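Local coordinates for protein bacteriophage virulence determinant (Salmonella enterica subsp. enterica serovar Typhimurium str. 14028S, PDB 6GGR) that probably acts as a zinc-dependent protease effector of the PipA family that cleaves host NF-kappaB subunits, at residues L175-D180 / G185-Y190; F115-T120 / V168-T173. All blocks are in the same frame, centred on the assembly; numbering follows the deposited sequence.

Contact 1. Residues L175-D180 / G185-Y190; sequences LQDKED and GPVVEY
The pyrrolidine ring of Pro186 is met at CD from opposite sides of its plane, by the carbonyl oxygen Gln176 O at 3.2 Å and more loosely by the carboxylate oxygen Glu179 OE1. Beyond its CB-CG side lies Leu175, whose CD1 touches Pro186 CB at 3.8 Å. The two oxygens of the Asp177 carboxylate meet different neighbours: OD1 rests on Val187 CB at 3.5 Å and near Val188 CG2, whereas OD2 is hydrogen-bonded to His170 NE2, a fellow zinc ligand, with no metal bound in this model. With CG beside its own backbone N (chi1 -69°), the carboxylate swings back to the valines although CB points away. Gly185, at the N-cap of helix 186-197, gives a CA-H...O contact to Asp177 O (3.5 Å, 147° at the hydrogen). The extended Glu179 chain lays OE1 at 3.5 Å from Gly185 CA, while Ser23 and Gln24 N bind its carboxylate. No hydrogen bond joins the segments; van der Waals packing and the CA-H...O approach do. The loop lies along the first turn of helix 186-197, with helix 24-30 against Pro186, helix 160-173 against Val187, and an acidic side chain of another protein's chain bonded to Asp177 N.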
loop_
_atom_site.group_PDB
_atom_site.type_symbol
_atom_site.label_atom_id
_atom_site.label_comp_id
_atom_site.label_asym_id
_atom_site.label_seq_id
_atom_site.Cartn_x
_atom_site.Cartn_y
_atom_site.Cartn_z
ATOM N N LEU B 175 6.727 14.950 -0.945
ATOM C CA LEU B 175 5.950 14.824 -2.168
ATOM C C LEU B 175 5.218 13.487 -2.205
ATOM O O LEU B 175 5.613 12.512 -1.560
ATOM C CB LEU B 175 6.851 14.958 -3.398
ATOM C CG LEU B 175 7.689 16.238 -3.491
ATOM C CD1 LEU B 175 8.460 16.271 -4.802
ATOM C CD2 LEU B 175 6.827 17.485 -3.347
ATOM N N GLN B 176 4.191 13.430 -3.035
ATOM C CA GLN B 176 3.369 12.245 -3.207
ATOM C C GLN B 176 3.627 11.579 -4.537
ATOM O O GLN B 176 4.216 12.117 -5.423
ATOM C CB GLN B 176 1.843 12.537 -3.066
ATOM C CG GLN B 176 1.407 13.234 -1.778
ATOM C CD GLN B 176 -0.154 13.345 -1.660
ATOM O OE1 GLN B 176 -0.799 13.844 -2.575
ATOM N NE2 GLN B 176 -0.747 12.843 -0.581
ATOM N N ASP B 177 3.162 10.364 -4.648
ATOM C CA ASP B 177 3.319 9.654 -5.910
ATOM C C ASP B 177 2.347 10.162 -6.966
ATOM O O ASP B 177 2.634 10.060 -8.164
ATOM C CB ASP B 177 3.126 8.152 -5.688
ATOM C CG ASP B 177 4.257 7.530 -4.893
ATOM O OD1 ASP B 177 5.398 7.523 -5.395
ATOM O OD2 ASP B 177 4.007 7.058 -3.764
ATOM N N LYS B 178 1.215 10.723 -6.543
ATOM C CA LYS B 178 0.191 11.210 -7.462
ATOM C C LYS B 178 0.699 12.448 -8.189
ATOM O O LYS B 178 0.830 13.520 -7.587
ATOM C CB LYS B 178 -1.089 11.538 -6.695
ATOM C CG LYS B 178 -1.757 10.346 -6.037
ATOM C CD LYS B 178 -2.492 9.492 -7.052
ATOM C CE LYS B 178 -2.848 8.132 -6.476
ATOM N NZ LYS B 178 -3.593 7.290 -7.451
ATOM N N GLU B 179 0.981 12.313 -9.481
ATOM C CA GLU B 179 1.275 13.454 -10.338
ATOM C C GLU B 179 0.376 13.382 -11.562
ATOM O O GLU B 179 0.471 12.440 -12.355
ATOM C CB GLU B 179 2.746 13.497 -10.755
ATOM C CG GLU B 179 3.061 14.700 -11.630
ATOM C CD GLU B 179 4.512 14.773 -12.059
ATOM O OE1 GLU B 179 5.286 13.840 -11.751
ATOM O OE2 GLU B 179 4.876 15.772 -12.716
ATOM N N ASP B 180 -0.508 14.365 -11.692
ATOM C CA ASP B 180 -1.261 14.582 -12.920
ATOM C C ASP B 180 -0.370 14.465 -14.153
ATOM O O ASP B 180 0.648 15.155 -14.272
ATOM C CB ASP B 180 -1.911 15.964 -12.869
ATOM C CG ASP B 180 -3.043 16.027 -11.875
ATOM O OD1 ASP B 180 -3.511 14.955 -11.438
ATOM O OD2 ASP B 180 -3.481 17.151 -11.551
ATOM N N GLY B 185 5.433 9.809 -11.189
ATOM C CA GLY B 185 5.453 10.727 -10.076
ATOM C C GLY B 185 6.872 11.030 -9.635
ATOM O O GLY B 185 7.831 10.381 -10.064
ATOM N N PRO B 186 7.028 12.018 -8.750
ATOM C CA PRO B 186 8.383 12.458 -8.374
ATOM C C PRO B 186 9.151 11.455 -7.527
ATOM O O PRO B 186 10.381 11.377 -7.644
ATOM C CB PRO B 186 8.121 13.756 -7.599
ATOM C CG PRO B 186 6.751 13.584 -7.041
ATOM C CD PRO B 186 5.982 12.794 -8.065
ATOM N N VAL B 187 8.475 10.697 -6.663
ATOM C CA VAL B 187 9.185 9.803 -5.752
ATOM C C VAL B 187 9.757 8.610 -6.503
ATOM O O VAL B 187 10.886 8.176 -6.239
ATOM C CB VAL B 187 8.248 9.367 -4.611
ATOM C CG1 VAL B 187 8.909 8.311 -3.726
ATOM C CG2 VAL B 187 7.862 10.579 -3.787
ATOM N N VAL B 188 8.986 8.049 -7.435
ATOM C CA VAL B 188 9.490 6.949 -8.250
ATOM C C VAL B 188 10.706 7.402 -9.048
ATOM O O VAL B 188 11.741 6.726 -9.078
ATOM C CB VAL B 188 8.377 6.409 -9.166
ATOM C CG1 VAL B 188 8.943 5.430 -10.194
ATOM C CG2 VAL B 188 7.284 5.733 -8.333
ATOM N N GLU B 189 10.607 8.561 -9.700
ATOM C CA GLU B 189 11.707 9.012 -10.546
ATOM C C GLU B 189 12.965 9.245 -9.720
ATOM O O GLU B 189 14.054 8.792 -10.089
ATOM C CB GLU B 189 11.303 10.272 -11.316
ATOM C CG GLU B 189 10.172 10.022 -12.310
ATOM C CD GLU B 189 10.245 10.901 -13.542
ATOM O OE1 GLU B 189 11.075 11.834 -13.568
ATOM O OE2 GLU B 189 9.466 10.656 -14.489
ATOM N N TYR B 190 12.830 9.939 -8.586
ATOM C CA TYR B 190 13.950 10.083 -7.660
ATOM C C TYR B 190 14.515 8.725 -7.271
ATOM O O TYR B 190 15.731 8.507 -7.311
ATOM C CB TYR B 190 13.503 10.837 -6.403
ATOM C CG TYR B 190 13.628 12.342 -6.458
ATOM C CD1 TYR B 190 14.769 12.955 -6.962
ATOM C CD2 TYR B 190 12.607 13.154 -5.983
ATOM C CE1 TYR B 190 14.885 14.333 -6.999
ATOM C CE2 TYR B 190 12.711 14.533 -6.019
ATOM C CZ TYR B 190 13.851 15.117 -6.527
ATOM O OH TYR B 190 13.955 16.488 -6.560
#

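Contact 2. Residues F115-T120 / V168-T173; sequences FGTTVT and VVHALT
A helix that carries zinc ligands, consistent with a zincin-like metalloprotease, meets the edge strand of its sheet: His170, the second histidine of the His166-Gln167-Val168-Val169-His170 motif, lies against Thr117 of strand 116-117. Thr117 OG1 reaches His170 CB at 3.0 Å, a tight approach, and stands 3.6 Å from His170 CG, oblique to the imidazole. With chi1 at 68°, OG1 sits between the backbone N and the carbonyl carbon of its own residue. It is buried by this contact and has no hydrogen-bond partner in the model. Val119, two residues on, sends CG2 to the same histidine, crossing it at about a right angle and lying 4.1 Å from His170 ND1. Both side chains approach the base of the histidine from the same side of its ring. Leu175 O bonds ND1 and Asp177 OD2 bonds NE2, together holding the ring's rotation; zinc binds on the NE2 side, though this chain carries no metal. Farther along the helix, Thr173 OG1 donates to Val169 O at 2.7 Å, and Thr173 N reaches that oxygen from the opposite face of its carbonyl plane. The backbone of Thr117 also hydrogen-bonds to another protein's chain, with acidic side-chain packing on Val119 and His170. A metal-binding helix beside an edge strand pairing with a bound polypeptide suggests a zincin cleft; Gln167 stands in the deposited sequence where HExxH has its glutamate.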
loop_
_atom_site.group_PDB
_atom_site.type_symbol
_atom_site.label_atom_id
_atom_site.label_comp_id
_atom_site.label_asym_id
_atom_site.label_seq_id
_atom_site.Cartn_x
_atom_site.Cartn_y
_atom_site.Cartn_z
ATOM N N PHE B 115 4.971 -0.561 4.574
ATOM C CA PHE B 115 5.752 0.537 4.016
ATOM C C PHE B 115 4.890 1.779 3.827
ATOM O O PHE B 115 3.860 1.736 3.151
ATOM C CB PHE B 115 6.365 0.109 2.680
ATOM C CG PHE B 115 7.578 -0.767 2.820
ATOM C CD1 PHE B 115 8.767 -0.253 3.315
ATOM C CD2 PHE B 115 7.537 -2.096 2.443
ATOM C CE1 PHE B 115 9.885 -1.056 3.441
ATOM C CE2 PHE B 115 8.659 -2.902 2.565
ATOM C CZ PHE B 115 9.829 -2.381 3.065
ATOM N N GLY B 116 5.318 2.889 4.416
ATOM C CA GLY B 116 4.587 4.131 4.271
ATOM C C GLY B 116 5.259 5.245 5.044
ATOM O O GLY B 116 6.117 5.012 5.904
ATOM N N THR B 117 4.856 6.469 4.712
ATOM C CA THR B 117 5.343 7.654 5.403
ATOM C C THR B 117 4.257 8.716 5.360
ATOM O O THR B 117 3.549 8.846 4.359
ATOM C CB THR B 117 6.627 8.213 4.774
ATOM O OG1 THR B 117 6.335 8.747 3.477
ATOM C CG2 THR B 117 7.685 7.138 4.641
ATOM N N THR B 118 4.145 9.477 6.444
ATOM C CA THR B 118 3.117 10.504 6.564
ATOM C C THR B 118 3.562 11.763 5.832
ATOM O O THR B 118 4.565 12.382 6.205
ATOM C CB THR B 118 2.847 10.808 8.034
ATOM O OG1 THR B 118 4.061 11.237 8.664
ATOM C CG2 THR B 118 2.325 9.575 8.751
ATOM N N VAL B 119 2.810 12.153 4.802
ATOM C CA VAL B 119 3.145 13.293 3.957
ATOM C C VAL B 119 2.061 14.363 4.009
ATOM O O VAL B 119 2.346 15.542 4.246
ATOM C CB VAL B 119 3.406 12.850 2.499
ATOM C CG1 VAL B 119 3.602 14.056 1.580
ATOM C CG2 VAL B 119 4.626 11.935 2.440
ATOM N N THR B 120 0.811 13.974 3.785
ATOM C CA THR B 120 -0.291 14.930 3.779
ATOM C C THR B 120 -0.546 15.490 5.177
ATOM O O THR B 120 -0.782 14.742 6.126
ATOM C CB THR B 120 -1.588 14.293 3.242
ATOM O OG1 THR B 120 -1.806 13.027 3.879
ATOM C CG2 THR B 120 -1.505 14.098 1.734
ATOM N N VAL B 168 11.905 6.815 2.189
ATOM C CA VAL B 168 12.744 7.919 2.647
ATOM C C VAL B 168 12.591 9.118 1.722
ATOM O O VAL B 168 12.538 10.268 2.175
ATOM C CB VAL B 168 14.211 7.464 2.756
ATOM C CG1 VAL B 168 15.151 8.658 2.963
ATOM C CG2 VAL B 168 14.367 6.474 3.903
ATOM N N VAL B 169 12.509 8.875 0.412
ATOM C CA VAL B 169 12.347 9.984 -0.524
ATOM C C VAL B 169 11.070 10.754 -0.213
ATOM O O VAL B 169 11.036 11.988 -0.301
ATOM C CB VAL B 169 12.367 9.470 -1.975
ATOM C CG1 VAL B 169 11.804 10.516 -2.940
ATOM C CG2 VAL B 169 13.792 9.113 -2.377
ATOM N N HIS B 170 10.000 10.040 0.149
ATOM C CA HIS B 170 8.780 10.708 0.587
ATOM C C HIS B 170 9.076 11.664 1.733
ATOM O O HIS B 170 8.622 12.813 1.739
ATOM C CB HIS B 170 7.734 9.679 1.023
ATOM C CG HIS B 170 6.891 9.142 -0.095
ATOM N ND1 HIS B 170 6.035 9.934 -0.830
ATOM C CD2 HIS B 170 6.749 7.885 -0.580
ATOM C CE1 HIS B 170 5.416 9.192 -1.731
ATOM N NE2 HIS B 170 5.831 7.945 -1.600
ATOM N N ALA B 171 9.856 11.201 2.713
ATOM C CA ALA B 171 10.084 11.966 3.932
ATOM C C ALA B 171 11.036 13.138 3.725
ATOM O O ALA B 171 10.967 14.120 4.472
ATOM C CB ALA B 171 10.626 11.046 5.023
ATOM N N LEU B 172 11.922 13.067 2.731
ATOM C CA LEU B 172 12.866 14.152 2.483
ATOM C C LEU B 172 12.326 15.204 1.526
ATOM O O LEU B 172 12.826 16.336 1.528
ATOM C CB LEU B 172 14.180 13.595 1.927
ATOM C CG LEU B 172 14.879 12.546 2.794
ATOM C CD1 LEU B 172 16.030 11.917 2.026
ATOM C CD2 LEU B 172 15.369 13.165 4.098
ATOM N N THR B 173 11.312 14.870 0.722
ATOM C CA THR B 173 10.736 15.808 -0.232
ATOM C C THR B 173 9.305 16.213 0.091
ATOM O O THR B 173 8.824 17.199 -0.474
ATOM C CB THR B 173 10.758 15.215 -1.649
ATOM O OG1 THR B 173 9.912 14.061 -1.704
ATOM C CG2 THR B 173 12.166 14.826 -2.050
#

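After the N-terminal helices and strand 107-111, the chain reaches strand 116-117, then passes through strands 132-135, 148-149 and 156-157 before helix 160-173 returns to that edge strand, closing the long loop of contact 2. Contact 1 opens only afterwards: segment 175-180 leaves the helix, and four residues later segment 185-190 starts helix 186-197 alongside it. The two closures are in series and neither nest nor cross, yet their centres lie 11 Å apart and they touch. Val187 CG2 packs at 3.5 Å from His170 CE1, so sheet edge, metal-binding helix, loop and final helix meet around His170 and Asp177, two residues of the zinc site, which is empty in this chain.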